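Local coordinates for gliding motility protein MglB (Myxococcus xanthus, PDB 6IZW) that probably acts as a molecular adaptor and guanyl-nucleotide exchange factor of the Roadblock/LC7 family, at residues Val31-Val34 with Leu40-Ser43; Ala60-Ala65 with Pro79-Glu84; Thr93-Arg98 with Lys120-Leu125. The protein carries 1 engineered substitution. One frame throughout, in Å; residues are numbered along the deposited sequence.

How the contacts relate
The three contacts follow one another along the chain; none nests in or crosses another, and all reach the same antiparallel sheet. Contact 1 closes first, across the short turn between strands 28-35 and 40-45. Helix 52-72 comes next, and contact 2 closes the connection from its middle to edge strand 80-83. Contact 3 spans strand 99-106 and the start of helix 111-130, bringing that helix back to the end of strand 88-94. Val34 CG2 meets Ala60 CB at 4.2 Å, linking contacts 1 and 2, while Leu33 CD1 meets Leu125 CD1 at 3.7 Å, linking contacts 1 and 3. Contacts 2 and 3 meet beside strands 80-83 and 88-94, Pro79 O probably accepting a hydrogen bond from Ile94 N (3.0 Å).

Contact 1: residues Val31-Val34 with Leu40-Ser43; sequences VFLV and LISS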
loop_
_atom_site.group_PDB
_atom_site.type_symbol
_atom_site.label_atom_id
_atom_site.label_comp_id
_atom_site.label_asym_id
_atom_site.label_seq_id
_atom_site.Cartn_x
_atom_site.Cartn_y
_atom_site.Cartn_z
ATOM N N VAL B 31 -17.918 8.958 -1.895
ATOM C CA VAL B 31 -16.946 9.741 -1.142
ATOM C C VAL B 31 -16.472 8.867 0.009
ATOM O O VAL B 31 -17.255 8.085 0.555
ATOM C CB VAL B 31 -17.559 11.057 -0.617
ATOM C CG1 VAL B 31 -16.762 11.614 0.577
ATOM C CG2 VAL B 31 -17.679 12.079 -1.740
ATOM N N PHE B 32 -15.195 8.974 0.377
ATOM C CA PHE B 32 -14.761 8.305 1.596
ATOM C C PHE B 32 -13.498 8.957 2.132
ATOM O O PHE B 32 -12.816 9.711 1.433
ATOM C CB PHE B 32 -14.552 6.792 1.395
ATOM C CG PHE B 32 -13.479 6.436 0.411
ATOM C CD1 PHE B 32 -12.161 6.297 0.820
ATOM C CD2 PHE B 32 -13.793 6.210 -0.920
ATOM C CE1 PHE B 32 -11.163 5.959 -0.094
ATOM C CE2 PHE B 32 -12.809 5.872 -1.842
ATOM C CZ PHE B 32 -11.491 5.742 -1.433
ATOM N N LEU B 33 -13.212 8.651 3.397
ATOM C CA LEU B 33 -12.105 9.217 4.144
ATOM C C LEU B 33 -11.252 8.071 4.674
ATOM O O LEU B 33 -11.785 7.126 5.260
ATOM C CB LEU B 33 -12.626 10.088 5.289
ATOM C CG LEU B 33 -11.608 11.028 5.923
ATOM C CD1 LEU B 33 -11.290 12.148 4.944
ATOM C CD2 LEU B 33 -12.074 11.585 7.284
ATOM N N VAL B 34 -9.933 8.146 4.464
ATOM C CA VAL B 34 -9.027 7.047 4.786
ATOM C C VAL B 34 -7.789 7.597 5.479
ATOM O O VAL B 34 -7.224 8.613 5.061
ATOM C CB VAL B 34 -8.630 6.234 3.533
ATOM C CG1 VAL B 34 -8.055 7.128 2.456
ATOM C CG2 VAL B 34 -7.623 5.150 3.891
ATOM N N LEU B 40 -9.920 2.791 6.914
ATOM C CA LEU B 40 -11.098 3.519 6.457
ATOM C C LEU B 40 -11.805 4.174 7.642
ATOM O O LEU B 40 -12.159 3.496 8.613
ATOM C CB LEU B 40 -12.050 2.569 5.734
ATOM C CG LEU B 40 -13.424 3.125 5.353
ATOM C CD1 LEU B 40 -13.264 4.306 4.414
ATOM C CD2 LEU B 40 -14.296 2.054 4.700
ATOM N N ILE B 41 -12.011 5.487 7.571
ATOM C CA ILE B 41 -12.643 6.226 8.657
ATOM C C ILE B 41 -14.110 6.519 8.365
ATOM O O ILE B 41 -14.959 6.358 9.242
ATOM C CB ILE B 41 -11.863 7.521 8.965
ATOM C CG1 ILE B 41 -10.422 7.185 9.324
ATOM C CG2 ILE B 41 -12.509 8.257 10.114
ATOM C CD1 ILE B 41 -9.465 8.352 9.181
ATOM N N SER B 42 -14.443 6.932 7.143
ATOM C CA SER B 42 -15.843 7.165 6.789
ATOM C C SER B 42 -16.022 7.087 5.280
ATOM O O SER B 42 -15.096 7.361 4.514
ATOM C CB SER B 42 -16.336 8.526 7.287
ATOM O OG SER B 42 -15.746 8.850 8.534
ATOM N N SER B 43 -17.232 6.725 4.865
ATOM C CA SER B 43 -17.606 6.727 3.461
ATOM C C SER B 43 -18.936 7.463 3.296
ATOM O O SER B 43 -19.548 7.920 4.270
ATOM C CB SER B 43 -17.684 5.299 2.911
ATOM O OG SER B 43 -19.005 4.803 2.959
#
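Leu40 opens the contact with one methyl, CD1, which rests 3.3 Å from Leu33 O and also reaches CB of Phe32. With its CG anti to the backbone N (chi1 172°), the branch is carried across toward strand 28-35. Next comes Ile41, whose helix-like backbone angles break the regular alternation: its N gives a 2.8 Å hydrogen bond to Leu33 O, while CD1 reaches the backbone of Val34 and CG2 lies loosely beside Leu33 CD2. Ser42 N then bonds to the same Leu33 O at 3.3 Å, from the same face of the carbonyl plane, so that Ile41 and Ser42 together face Leu33 as a classic beta bulge. Ser42 O accepts a hydrogen bond from Leu33 N, almost in line with its C=O. Ser43 forms a non-hydrogen-bonded pair with Phe32, their CB atoms 3.8 Å apart; its CA also approaches Val31 O at 3.2 Å in a CA-H...O contact. The Phe32 ring itself turns off toward Leu55 and Thr59 of helix 52-72, whereas Leu33 and Ser42 occupy the other face. Thus the extra residue of this beta hairpin is absorbed by one carbonyl, Leu33 O, accepting two N-H groups.

Contact 2: residues Ala60-Ala65 with Pro79-Glu84; sequences AGNVAA and PNQFHE
Gln81 and Asn62 join the edge strand of a Roadblock/LC7 fold to the long helix lying across its sheet, and the one hydrogen bond between them is weak. Asn62 ND2 donates to Gln81 OE1 at 3.3 Å, with a bent N-H...O angle of 135°. The same oxygen takes a second weak bond from within its own strand, from His83 NE2 at 3.4 Å; here the geometry is straighter, and OE1 lies in the plane of the imidazole, at its edge. Two long bonds therefore share one amide oxygen; together they may bias the amide's rotation, though neither holds it firmly.

The van der Waals part is small. Gln81 leaves its strand with CG anti to the carbonyl carbon (chi1 -43°) and runs out extended, which brings NE2 to 4.0 Å from Val63 CA and 4.1 Å from Val63 CG2. Met92 of the neighbouring strand 88-94 packs against both Asn62 and Gln81.

Packing continues across the dimer. Gln81 and His83 pack on His83 and Gln81 of the second subunit, and Asn62 touches its Met66, consistent with the pairing of helices and edge strands in Roadblock dimers. Within the subunit, the side chains of Asn62 and Gln81 run past one another head to tail, their amide planes 75° apart; Asn62 OD1 lies 3.5 Å from Gln81 OE1, two acceptors and so not a hydrogen bond.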
loop_
_atom_site.group_PDB
_atom_site.type_symbol
_atom_site.label_atom_id
_atom_site.label_comp_id
_atom_site.label_asym_id
_atom_site.label_seq_id
_atom_site.Cartn_x
_atom_site.Cartn_y
_atom_site.Cartn_z
ATOM N N ALA B 60 -4.567 4.376 0.237
ATOM C CA ALA B 60 -3.467 4.719 1.124
ATOM C C ALA B 60 -2.151 4.177 0.599
ATOM O O ALA B 60 -1.093 4.766 0.854
ATOM C CB ALA B 60 -3.737 4.203 2.535
ATOM N N GLY B 61 -2.190 3.056 -0.125
ATOM C CA GLY B 61 -0.987 2.572 -0.780
ATOM C C GLY B 61 -0.528 3.512 -1.880
ATOM O O GLY B 61 0.651 3.871 -1.960
ATOM N N ASN B 62 -1.462 3.935 -2.731
ATOM C CA ASN B 62 -1.145 4.907 -3.771
ATOM C C ASN B 62 -0.540 6.176 -3.172
ATOM O O ASN B 62 0.558 6.595 -3.559
ATOM C CB ASN B 62 -2.407 5.219 -4.578
ATOM C CG ASN B 62 -2.238 6.401 -5.510
ATOM O OD1 ASN B 62 -1.127 6.806 -5.831
ATOM N ND2 ASN B 62 -3.349 6.967 -5.947
ATOM N N VAL B 63 -1.228 6.783 -2.202
ATOM C CA VAL B 63 -0.761 8.046 -1.631
ATOM C C VAL B 63 0.604 7.870 -0.987
ATOM O O VAL B 63 1.472 8.742 -1.105
ATOM C CB VAL B 63 -1.792 8.601 -0.626
ATOM C CG1 VAL B 63 -1.140 9.626 0.318
ATOM C CG2 VAL B 63 -2.981 9.202 -1.370
ATOM N N ALA B 64 0.825 6.736 -0.309
ATOM C CA ALA B 64 2.127 6.502 0.314
ATOM C C ALA B 64 3.230 6.341 -0.730
ATOM O O ALA B 64 4.378 6.747 -0.492
ATOM C CB ALA B 64 2.065 5.273 1.219
ATOM N N ALA B 65 2.919 5.722 -1.876
ATOM C CA ALA B 65 3.936 5.588 -2.917
ATOM C C ALA B 65 4.254 6.943 -3.539
ATOM O O ALA B 65 5.421 7.254 -3.799
ATOM C CB ALA B 65 3.488 4.588 -3.988
ATOM N N PRO B 79 -0.206 17.748 -2.558
ATOM C CA PRO B 79 -1.419 17.945 -1.748
ATOM C C PRO B 79 -2.630 17.218 -2.278
ATOM O O PRO B 79 -3.549 16.936 -1.503
ATOM C CB PRO B 79 -1.624 19.465 -1.794
ATOM C CG PRO B 79 -0.971 19.886 -3.063
ATOM C CD PRO B 79 0.246 19.002 -3.181
ATOM N N ASN B 80 -2.677 16.905 -3.567
ATOM C CA ASN B 80 -3.805 16.151 -4.093
ATOM C C ASN B 80 -3.357 15.413 -5.349
ATOM O O ASN B 80 -2.198 15.487 -5.762
ATOM C CB ASN B 80 -5.025 17.058 -4.334
ATOM C CG ASN B 80 -4.668 18.402 -4.933
ATOM O OD1 ASN B 80 -4.613 18.551 -6.152
ATOM N ND2 ASN B 80 -4.459 19.402 -4.077
ATOM N N GLN B 81 -4.281 14.646 -5.915
ATOM C CA GLN B 81 -4.032 13.858 -7.111
ATOM C C GLN B 81 -5.328 13.835 -7.900
ATOM O O GLN B 81 -6.419 13.824 -7.322
ATOM C CB GLN B 81 -3.599 12.417 -6.798
ATOM C CG GLN B 81 -2.572 12.267 -5.675
ATOM C CD GLN B 81 -1.898 10.902 -5.658
ATOM O OE1 GLN B 81 -2.206 10.031 -6.480
ATOM N NE2 GLN B 81 -1.043 10.679 -4.659
ATOM N N PHE B 82 -5.206 13.848 -9.219
ATOM C CA PHE B 82 -6.370 13.781 -10.079
ATOM C C PHE B 82 -6.172 12.662 -11.085
ATOM O O PHE B 82 -5.051 12.398 -11.534
ATOM C CB PHE B 82 -6.632 15.111 -10.799
ATOM C CG PHE B 82 -7.699 15.019 -11.845
ATOM C CD1 PHE B 82 -9.020 14.788 -11.482
ATOM C CD2 PHE B 82 -7.387 15.131 -13.194
ATOM C CE1 PHE B 82 -10.011 14.686 -12.439
ATOM C CE2 PHE B 82 -8.375 15.030 -14.158
ATOM C CZ PHE B 82 -9.686 14.810 -13.781
ATOM N N HIS B 83 -7.277 12.001 -11.423
ATOM C CA HIS B 83 -7.248 10.852 -12.320
ATOM C C HIS B 83 -8.558 10.864 -13.103
ATOM O O HIS B 83 -9.598 10.434 -12.591
ATOM C CB HIS B 83 -7.057 9.557 -11.536
ATOM C CG HIS B 83 -5.832 9.549 -10.670
ATOM N ND1 HIS B 83 -4.574 9.268 -11.160
ATOM C CD2 HIS B 83 -5.669 9.815 -9.351
ATOM C CE1 HIS B 83 -3.692 9.349 -10.179
ATOM N NE2 HIS B 83 -4.330 9.678 -9.070
ATOM N N GLU B 84 -8.505 11.380 -14.328
ATOM C CA GLU B 84 -9.686 11.430 -15.177
ATOM C C GLU B 84 -9.986 10.053 -15.751
ATOM O O GLU B 84 -9.077 9.295 -16.108
ATOM C CB GLU B 84 -9.500 12.435 -16.316
#

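Contact 3: residues Thr93-Arg98 with Lys120-Leu125; sequences TIVGSR and KASDEL. With SO4 (sulfate ion), chain H.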
loop_
_atom_site.group_PDB
_atom_site.type_symbol
_atom_site.label_atom_id
_atom_site.label_comp_id
_atom_site.label_asym_id
_atom_site.label_seq_id
_atom_site.Cartn_x
_atom_site.Cartn_y
_atom_site.Cartn_z
ATOM N N THR B 93 -7.488 14.288 -1.953
ATOM C CA THR B 93 -6.623 15.312 -1.379
ATOM C C THR B 93 -6.289 14.972 0.071
ATOM O O THR B 93 -7.126 14.431 0.806
ATOM C CB THR B 93 -7.262 16.710 -1.454
ATOM O OG1 THR B 93 -6.552 17.616 -0.594
ATOM C CG2 THR B 93 -8.726 16.664 -1.041
ATOM N N ILE B 94 -5.064 15.304 0.467
ATOM C CA ILE B 94 -4.600 15.091 1.832
ATOM C C ILE B 94 -5.221 16.154 2.735
ATOM O O ILE B 94 -5.094 17.355 2.478
ATOM C CB ILE B 94 -3.064 15.117 1.908
ATOM C CG1 ILE B 94 -2.479 13.829 1.316
ATOM C CG2 ILE B 94 -2.596 15.241 3.344
ATOM C CD1 ILE B 94 -2.195 13.891 -0.168
ATOM N N VAL B 95 -5.909 15.706 3.789
ATOM C CA VAL B 95 -6.577 16.577 4.750
ATOM C C VAL B 95 -5.872 16.432 6.090
ATOM O O VAL B 95 -6.192 15.537 6.879
ATOM C CB VAL B 95 -8.077 16.237 4.876
ATOM C CG1 VAL B 95 -8.757 17.164 5.868
ATOM C CG2 VAL B 95 -8.766 16.286 3.522
ATOM N N GLY B 96 -4.903 17.299 6.355
ATOM C CA GLY B 96 -4.172 17.241 7.604
ATOM C C GLY B 96 -2.903 16.435 7.475
ATOM O O GLY B 96 -2.322 16.353 6.390
ATOM N N SER B 97 -2.465 15.815 8.564
ATOM C CA SER B 97 -1.215 15.072 8.542
ATOM C C SER B 97 -1.391 13.556 8.436
ATOM O O SER B 97 -0.402 12.858 8.202
ATOM C CB SER B 97 -0.386 15.412 9.787
ATOM O OG SER B 97 0.574 14.407 10.066
ATOM N N ARG B 98 -2.595 13.011 8.605
ATOM C CA ARG B 98 -2.731 11.564 8.491
ATOM C C ARG B 98 -3.999 11.123 7.776
ATOM O O ARG B 98 -4.301 9.926 7.778
ATOM C CB ARG B 98 -2.633 10.887 9.887
ATOM C CG ARG B 98 -3.766 11.244 10.894
ATOM C CD ARG B 98 -3.606 10.543 12.309
ATOM N NE ARG B 98 -3.949 9.106 12.391
ATOM C CZ ARG B 98 -3.080 8.097 12.597
ATOM N NH1 ARG B 98 -1.768 8.317 12.760
ATOM N NH2 ARG B 98 -3.556 6.839 12.645
ATOM N N LYS B 120 -14.117 23.289 0.773
ATOM C CA LYS B 120 -14.878 23.512 1.994
ATOM C C LYS B 120 -14.885 22.281 2.897
ATOM O O LYS B 120 -14.585 22.383 4.092
ATOM C CB LYS B 120 -16.312 23.925 1.647
ATOM N N ALA B 121 -15.227 21.117 2.338
ATOM C CA ALA B 121 -15.261 19.891 3.132
ATOM C C ALA B 121 -13.921 19.627 3.810
ATOM O O ALA B 121 -13.875 19.288 4.999
ATOM C CB ALA B 121 -15.665 18.709 2.253
ATOM N N SER B 122 -12.817 19.785 3.078
ATOM C CA SER B 122 -11.506 19.641 3.699
ATOM C C SER B 122 -11.320 20.650 4.822
ATOM O O SER B 122 -10.914 20.290 5.931
ATOM C CB SER B 122 -10.402 19.794 2.658
ATOM O OG SER B 122 -9.162 20.017 3.303
ATOM N N ASP B 123 -11.614 21.924 4.552
ATOM C CA ASP B 123 -11.518 22.944 5.594
ATOM C C ASP B 123 -12.474 22.652 6.748
ATOM O O ASP B 123 -12.145 22.915 7.914
ATOM C CB ASP B 123 -11.789 24.328 4.995
ATOM C CG ASP B 123 -11.077 25.446 5.751
ATOM O OD1 ASP B 123 -10.146 25.142 6.533
ATOM O OD2 ASP B 123 -11.453 26.629 5.564
ATOM N N GLU B 124 -13.650 22.094 6.442
ATOM C CA GLU B 124 -14.568 21.648 7.483
ATOM C C GLU B 124 -13.982 20.493 8.292
ATOM O O GLU B 124 -14.220 20.395 9.501
ATOM C CB GLU B 124 -15.898 21.233 6.856
ATOM C CG GLU B 124 -17.118 21.819 7.534
ATOM C CD GLU B 124 -18.413 21.383 6.873
ATOM O OE1 GLU B 124 -18.346 20.782 5.774
ATOM O OE2 GLU B 124 -19.496 21.642 7.451
ATOM N N LEU B 125 -13.220 19.604 7.644
ATOM C CA LEU B 125 -12.709 18.432 8.350
ATOM C C LEU B 125 -11.626 18.813 9.348
ATOM O O LEU B 125 -11.565 18.251 10.447
ATOM C CB LEU B 125 -12.177 17.401 7.357
ATOM C CG LEU B 125 -13.249 16.540 6.692
ATOM C CD1 LEU B 125 -12.603 15.512 5.803
ATOM C CD2 LEU B 125 -14.123 15.874 7.740
HETATM S S SO4 H . -0.289 6.086 13.229
HETATM O O1 SO4 H . -1.234 5.007 13.475
HETATM O O2 SO4 H . -1.055 7.334 13.222
HETATM O O3 SO4 H . 0.391 5.893 11.964
HETATM O O4 SO4 H . 0.696 6.054 14.323
#
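The guanidinium of Arg98, the flat group here, meets a sulfate ion whose sulfur, as modelled, lies in its plane, at the edge. NH2 of Arg98 is placed to donate to sulfate O1 at 3.1 Å, with a fairly straight N-H...O angle of 159°. The modelled separation of NH1 and sulfate O2 is far too short for two non-bonded groups, so the detailed placement of the ion, and with it the NH2 bond, is doubtful. The sulfate probably came from the crystallisation liquor, and it is also hydrogen-bonded to residues of the chain of another protein. The backbone of Arg98 is hydrogen-bonded to Lys36.

Arg98 belongs to the connection that turns strand 88-94 back into strand 99-106, a beta hairpin of the Roadblock/LC7 fold, and it does not reach segment 120-125 of helix 111-130. The hairpin touches that segment through Val95, at the opposite end of the connection. Val95 directs both methyls at the helix: CG1 lies 3.7 Å from Leu125 CB and 3.8 Å from Ser122 O, while CG2 stands 3.8 Å from Ser122 OG. The isopropyl group thus meets two residues spaced three apart on the helix, and the side chains of Val95 and Leu125 cross at about a right angle. The hydroxyl of Ser122, whose OG stands anti to the backbone N (chi1 164°), offers Val95 only van der Waals contact. Leu101 of strand 99-106 packs against both Val95 and Leu125, and Val18 of helix 9-25 also touches Leu125.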